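PDB 6GZF: glutathione S-transferase from Natrialba magadii ATCC 43099, which probably catalyses glutathione-dependent transfer reactions as a Xi-class glutathione transferase, a group linked to glutathionyl-hydroquinone reductase activity. Local coordinates for residues 10-14 against 15-19; 263-266 against 267-270. All coordinates share one frame; numbering follows the deposited sequence.

Contact 1. Residues 10-14 against 15-19; sequences MLVDG and EWRTD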
loop_
_atom_site.group_PDB
_atom_site.type_symbol
_atom_site.label_atom_id
_atom_site.label_comp_id
_atom_site.label_asym_id
_atom_site.label_seq_id
_atom_site.Cartn_x
_atom_site.Cartn_y
_atom_site.Cartn_z
ATOM N N MET A 10 -17.192 19.698 -8.075
ATOM C CA MET A 10 -18.617 19.574 -8.345
ATOM C C MET A 10 -19.147 20.688 -9.246
ATOM O O MET A 10 -18.553 21.767 -9.357
ATOM C CB MET A 10 -19.387 19.566 -7.022
ATOM C CG MET A 10 -18.758 20.457 -5.965
ATOM S SD MET A 10 -19.352 20.119 -4.300
ATOM C CE MET A 10 -18.476 18.603 -3.914
ATOM N N LEU A 11 -20.266 20.403 -9.899
ATOM C CA LEU A 11 -21.015 21.407 -10.635
ATOM C C LEU A 11 -22.312 21.678 -9.878
ATOM O O LEU A 11 -23.086 20.759 -9.629
ATOM C CB LEU A 11 -21.295 20.929 -12.061
ATOM C CG LEU A 11 -21.248 21.942 -13.207
ATOM C CD1 LEU A 11 -19.932 22.694 -13.220
ATOM C CD2 LEU A 11 -21.458 21.235 -14.537
ATOM N N VAL A 12 -22.539 22.930 -9.493
ATOM C CA VAL A 12 -23.727 23.276 -8.715
ATOM C C VAL A 12 -24.560 24.343 -9.415
ATOM O O VAL A 12 -24.129 25.489 -9.543
ATOM C CB VAL A 12 -23.355 23.773 -7.303
ATOM C CG1 VAL A 12 -24.605 24.161 -6.531
ATOM C CG2 VAL A 12 -22.570 22.707 -6.554
ATOM N N ASP A 13 -25.755 23.952 -9.857
ATOM C CA ASP A 13 -26.637 24.824 -10.630
ATOM C C ASP A 13 -25.907 25.409 -11.836
ATOM O O ASP A 13 -26.085 26.579 -12.175
ATOM C CB ASP A 13 -27.204 25.945 -9.753
ATOM C CG ASP A 13 -28.150 25.427 -8.684
ATOM O OD1 ASP A 13 -28.720 24.331 -8.872
ATOM O OD2 ASP A 13 -28.328 26.119 -7.658
ATOM N N GLY A 14 -25.079 24.586 -12.473
ATOM C CA GLY A 14 -24.331 25.000 -13.645
ATOM C C GLY A 14 -23.064 25.765 -13.313
ATOM O O GLY A 14 -22.479 26.412 -14.181
ATOM N N GLU A 15 -22.633 25.688 -12.058
ATOM C CA GLU A 15 -21.456 26.425 -11.611
ATOM C C GLU A 15 -20.383 25.509 -11.027
ATOM O O GLU A 15 -20.656 24.695 -10.144
ATOM C CB GLU A 15 -21.850 27.482 -10.579
ATOM C CG GLU A 15 -22.765 28.566 -11.122
ATOM C CD GLU A 15 -22.058 29.491 -12.094
ATOM O OE1 GLU A 15 -20.855 29.760 -11.892
ATOM O OE2 GLU A 15 -22.705 29.949 -13.060
ATOM N N TRP A 16 -19.160 25.659 -11.525
ATOM C CA TRP A 16 -18.025 24.880 -11.043
ATOM C C TRP A 16 -17.579 25.373 -9.671
ATOM O O TRP A 16 -17.347 26.567 -9.478
ATOM C CB TRP A 16 -16.871 24.956 -12.047
ATOM C CG TRP A 16 -15.739 24.002 -11.784
ATOM C CD1 TRP A 16 -14.444 24.327 -11.501
ATOM C CD2 TRP A 16 -15.798 22.568 -11.791
ATOM N NE1 TRP A 16 -13.695 23.188 -11.330
ATOM C CE2 TRP A 16 -14.503 22.095 -11.503
ATOM C CE3 TRP A 16 -16.821 21.641 -12.011
ATOM C CZ2 TRP A 16 -14.203 20.735 -11.430
ATOM C CZ3 TRP A 16 -16.522 20.293 -11.938
ATOM C CH2 TRP A 16 -15.225 19.852 -11.648
ATOM N N ARG A 17 -17.477 24.452 -8.718
ATOM C CA ARG A 17 -17.013 24.785 -7.375
ATOM C C ARG A 17 -15.956 23.800 -6.896
ATOM O O ARG A 17 -15.941 22.643 -7.314
ATOM C CB ARG A 17 -18.177 24.797 -6.382
ATOM C CG ARG A 17 -19.356 25.671 -6.764
ATOM C CD ARG A 17 -20.105 26.115 -5.512
ATOM N NE ARG A 17 -21.227 27.001 -5.806
ATOM C CZ ARG A 17 -22.406 26.936 -5.194
ATOM N NH1 ARG A 17 -22.612 26.026 -4.249
ATOM N NH2 ARG A 17 -23.377 27.781 -5.524
ATOM N N THR A 18 -15.077 24.263 -6.013
ATOM C CA THR A 18 -14.066 23.396 -5.423
ATOM C C THR A 18 -14.684 22.578 -4.293
ATOM O O THR A 18 -14.271 21.447 -4.034
ATOM C CB THR A 18 -12.863 24.199 -4.892
ATOM O OG1 THR A 18 -12.587 25.291 -5.778
ATOM C CG2 THR A 18 -11.631 23.313 -4.789
ATOM N N ASP A 19 -15.683 23.158 -3.632
ATOM C CA ASP A 19 -16.452 22.460 -2.606
ATOM C C ASP A 19 -17.714 23.252 -2.264
ATOM O O ASP A 19 -17.709 24.483 -2.264
ATOM C CB ASP A 19 -15.607 22.235 -1.345
ATOM C CG ASP A 19 -16.259 21.271 -0.359
ATOM O OD1 ASP A 19 -17.506 21.202 -0.300
ATOM O OD2 ASP A 19 -15.514 20.579 0.367
#
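The indole of Trp16 meets Leu11 at its edge, where Leu11 CD1 lies in the ring plane 3.5 Å from Trp16 CE3; Met10 N sits over one face, 4.1 Å from Trp16 CH2. With Trp16 CG anti to the backbone N (chi1 -170°), the side chain sets off toward strand 10-12, and Trp16 CE3 comes to 3.2 Å from Met10 O. Trp16 NE1 is hydrogen-bonded to Glu94 O, and Arg118 makes a cation-pi contact with the ring. Replacing Trp16 by alanine would probably strand Leu11 CD1 without its aromatic neighbour and leave Glu94 O without its donor.

On the face of the hairpin that carries Met10, Val12 and Arg17, Val12 CG1 lies over one face of the Arg17 guanidinium, displaced toward its rim and 3.6 Å from Arg17 NH1.

The backbone evidence is that of a tight antiparallel hairpin. Met10 and Arg17 form a hydrogen-bonded pair, Arg17 N to Met10 O at 3.0 Å and 169°, with Met10 N to Arg17 O longer at 3.3 Å. Nearer the turn, Val12 N gives a straight bond to Glu15 O (2.7 Å). The phi/psi pairs of Asp13 and Gly14 fit a type I' turn, closed by a bent bond from Glu15 N to Val12 O at 2.9 Å.

Around the hairpin, backbone bonds join Leu11 to Cys130 and Gly14 to Val128, Met10 touches Arg131, a predicted glutathione-binding residue, and Leu11 packs on helix 117-124.

Contact 2. Residues 263-266 against 267-270; sequences QYIR and EFDN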
loop_
_atom_site.group_PDB
_atom_site.type_symbol
_atom_site.label_atom_id
_atom_site.label_comp_id
_atom_site.label_asym_id
_atom_site.label_seq_id
_atom_site.Cartn_x
_atom_site.Cartn_y
_atom_site.Cartn_z
ATOM N N GLN A 263 -4.443 -9.566 0.551
ATOM C CA GLN A 263 -3.859 -10.535 -0.368
ATOM C C GLN A 263 -3.821 -10.009 -1.799
ATOM O O GLN A 263 -4.728 -9.298 -2.234
ATOM C CB GLN A 263 -4.642 -11.851 -0.317
ATOM C CG GLN A 263 -3.979 -13.000 -1.060
ATOM C CD GLN A 263 -4.814 -14.265 -1.053
ATOM O OE1 GLN A 263 -5.137 -14.803 0.005
ATOM N NE2 GLN A 263 -5.166 -14.748 -2.239
ATOM N N TYR A 264 -2.759 -10.353 -2.520
ATOM C CA TYR A 264 -2.684 -10.095 -3.952
ATOM C C TYR A 264 -3.791 -10.857 -4.670
ATOM O O TYR A 264 -4.193 -11.935 -4.234
ATOM C CB TYR A 264 -1.323 -10.516 -4.515
ATOM C CG TYR A 264 -0.243 -9.458 -4.462
ATOM C CD1 TYR A 264 -0.519 -8.133 -4.772
ATOM C CD2 TYR A 264 1.061 -9.793 -4.118
ATOM C CE1 TYR A 264 0.472 -7.168 -4.732
ATOM C CE2 TYR A 264 2.058 -8.836 -4.074
ATOM C CZ TYR A 264 1.759 -7.526 -4.382
ATOM O OH TYR A 264 2.752 -6.574 -4.339
ATOM N N ILE A 265 -4.287 -10.297 -5.768
ATOM C CA ILE A 265 -5.207 -11.030 -6.627
ATOM C C ILE A 265 -4.459 -12.204 -7.250
ATOM O O ILE A 265 -5.016 -13.288 -7.437
ATOM C CB ILE A 265 -5.808 -10.129 -7.724
ATOM C CG1 ILE A 265 -6.805 -9.147 -7.111
ATOM C CG2 ILE A 265 -6.502 -10.959 -8.793
ATOM C CD1 ILE A 265 -8.001 -9.813 -6.465
ATOM N N ARG A 266 -3.177 -11.990 -7.533
ATOM C CA ARG A 266 -2.343 -13.016 -8.149
ATOM C C ARG A 266 -2.050 -14.173 -7.193
ATOM O O ARG A 266 -1.537 -15.211 -7.610
ATOM C CB ARG A 266 -1.029 -12.411 -8.650
ATOM C CG ARG A 266 0.003 -12.154 -7.565
ATOM C CD ARG A 266 1.326 -11.705 -8.167
ATOM N NE ARG A 266 2.319 -11.380 -7.146
ATOM C CZ ARG A 266 3.524 -10.887 -7.410
ATOM N NH1 ARG A 266 3.890 -10.662 -8.664
ATOM N NH2 ARG A 266 4.365 -10.620 -6.420
ATOM N N GLU A 267 -2.375 -13.993 -5.917
ATOM C CA GLU A 267 -2.173 -15.045 -4.927
ATOM C C GLU A 267 -3.378 -15.977 -4.838
ATOM O O GLU A 267 -3.282 -17.073 -4.284
ATOM C CB GLU A 267 -1.874 -14.441 -3.554
ATOM C CG GLU A 267 -0.458 -13.911 -3.405
ATOM C CD GLU A 267 -0.123 -13.535 -1.974
ATOM O OE1 GLU A 267 -0.736 -12.582 -1.448
ATOM O OE2 GLU A 267 0.753 -14.195 -1.376
ATOM N N PHE A 268 -4.510 -15.542 -5.383
ATOM C CA PHE A 268 -5.702 -16.384 -5.433
ATOM C C PHE A 268 -5.520 -17.522 -6.432
ATOM O O PHE A 268 -4.984 -17.325 -7.523
ATOM C CB PHE A 268 -6.939 -15.558 -5.792
ATOM C CG PHE A 268 -7.490 -14.758 -4.646
ATOM C CD1 PHE A 268 -8.385 -15.328 -3.755
ATOM C CD2 PHE A 268 -7.121 -13.435 -4.461
ATOM C CE1 PHE A 268 -8.898 -14.599 -2.700
ATOM C CE2 PHE A 268 -7.631 -12.700 -3.406
ATOM C CZ PHE A 268 -8.520 -13.282 -2.525
ATOM N N ASP A 269 -5.973 -18.713 -6.051
ATOM C CA ASP A 269 -5.810 -19.905 -6.877
ATOM C C ASP A 269 -6.538 -19.807 -8.214
ATOM O O ASP A 269 -6.050 -20.306 -9.229
ATOM C CB ASP A 269 -6.302 -21.146 -6.125
ATOM C CG ASP A 269 -5.475 -21.450 -4.892
ATOM O OD1 ASP A 269 -4.261 -21.156 -4.898
ATOM O OD2 ASP A 269 -6.039 -21.986 -3.915
ATOM N N ASN A 270 -7.701 -19.165 -8.215
ATOM C CA ASN A 270 -8.570 -19.194 -9.384
ATOM C C ASN A 270 -8.841 -17.826 -10.009
ATOM O O ASN A 270 -9.099 -17.737 -11.208
ATOM C CB ASN A 270 -9.898 -19.861 -9.018
ATOM C CG ASN A 270 -9.709 -21.249 -8.434
ATOM O OD1 ASN A 270 -10.299 -21.589 -7.408
ATOM N ND2 ASN A 270 -8.878 -22.056 -9.082
HETATM O O HOH W 1 -2.002 -18.387 -8.092
#
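Two overlapping turns fold residues 264-268 back on themselves, joining Tyr264 to Glu267 and Ile265 to Phe268. The first closes by a weak bond from Glu267 N to Tyr264 O (3.2 Å), and the backbone angles of Ile265 and Arg266 fit type I. The second closes from Phe268 N to Ile265 O at 3.1 Å, the donor standing well above the carbonyl plane. Glu267 also reaches back across the first turn: its OE1 accepts from Tyr264 N at 3.2 Å, using the anti lone pair. Glu267 CG is anti to its carbonyl carbon (chi1 -77°) and the rest of the chain is extended, which runs it alongside Tyr264 CB, 3.7 Å from Glu267 CG.

This loop links helix 250-254 to helix 271-279 in the C-terminal GST domain and lies at the dimer interface. Glu267 OE1 also takes a salt bridge from Arg266 of the second subunit, Arg266 NH2 makes the reciprocal bridge to Glu267 OE1 of that subunit, and Tyr264 OH bonds its His255. Within the chain, Asp251 receives the N-H groups of Ile265 and Arg266.

Gln263 extends over the Phe268 ring, placing NE2 above the ring centre, 3.2 Å from Phe268 CD2, with amide and ring planes 38° apart. Ile265 CD1 approaches the same ring at Phe268 CE2 (4.2 Å). One water donates to both Arg266 O and Phe268 O, at 3.2 Å each.

From the N terminus, contact 1 comes first: it closes a two-residue turn, Asp13-Gly14, between strands 10-12 and 15-17, and ties this hairpin to helix 117-124 and to the segment around Val128 to Arg131. The chain then builds the four-stranded mixed sheet and most of the helices before residues 263-270 form contact 2, a pair of overlapping turns in the loop between helices 250-254 and 271-279. The two contacts are in series, neither nested nor crossed. The centres of contact 1 and contact 2 lie about 41 Å apart, on opposite sides of the chain's centre, and the nearest atoms of contact 1 and contact 2 are about 30 Å apart. Contact 2 faces the second subunit, whereas no other chain of the assembly touches contact 1.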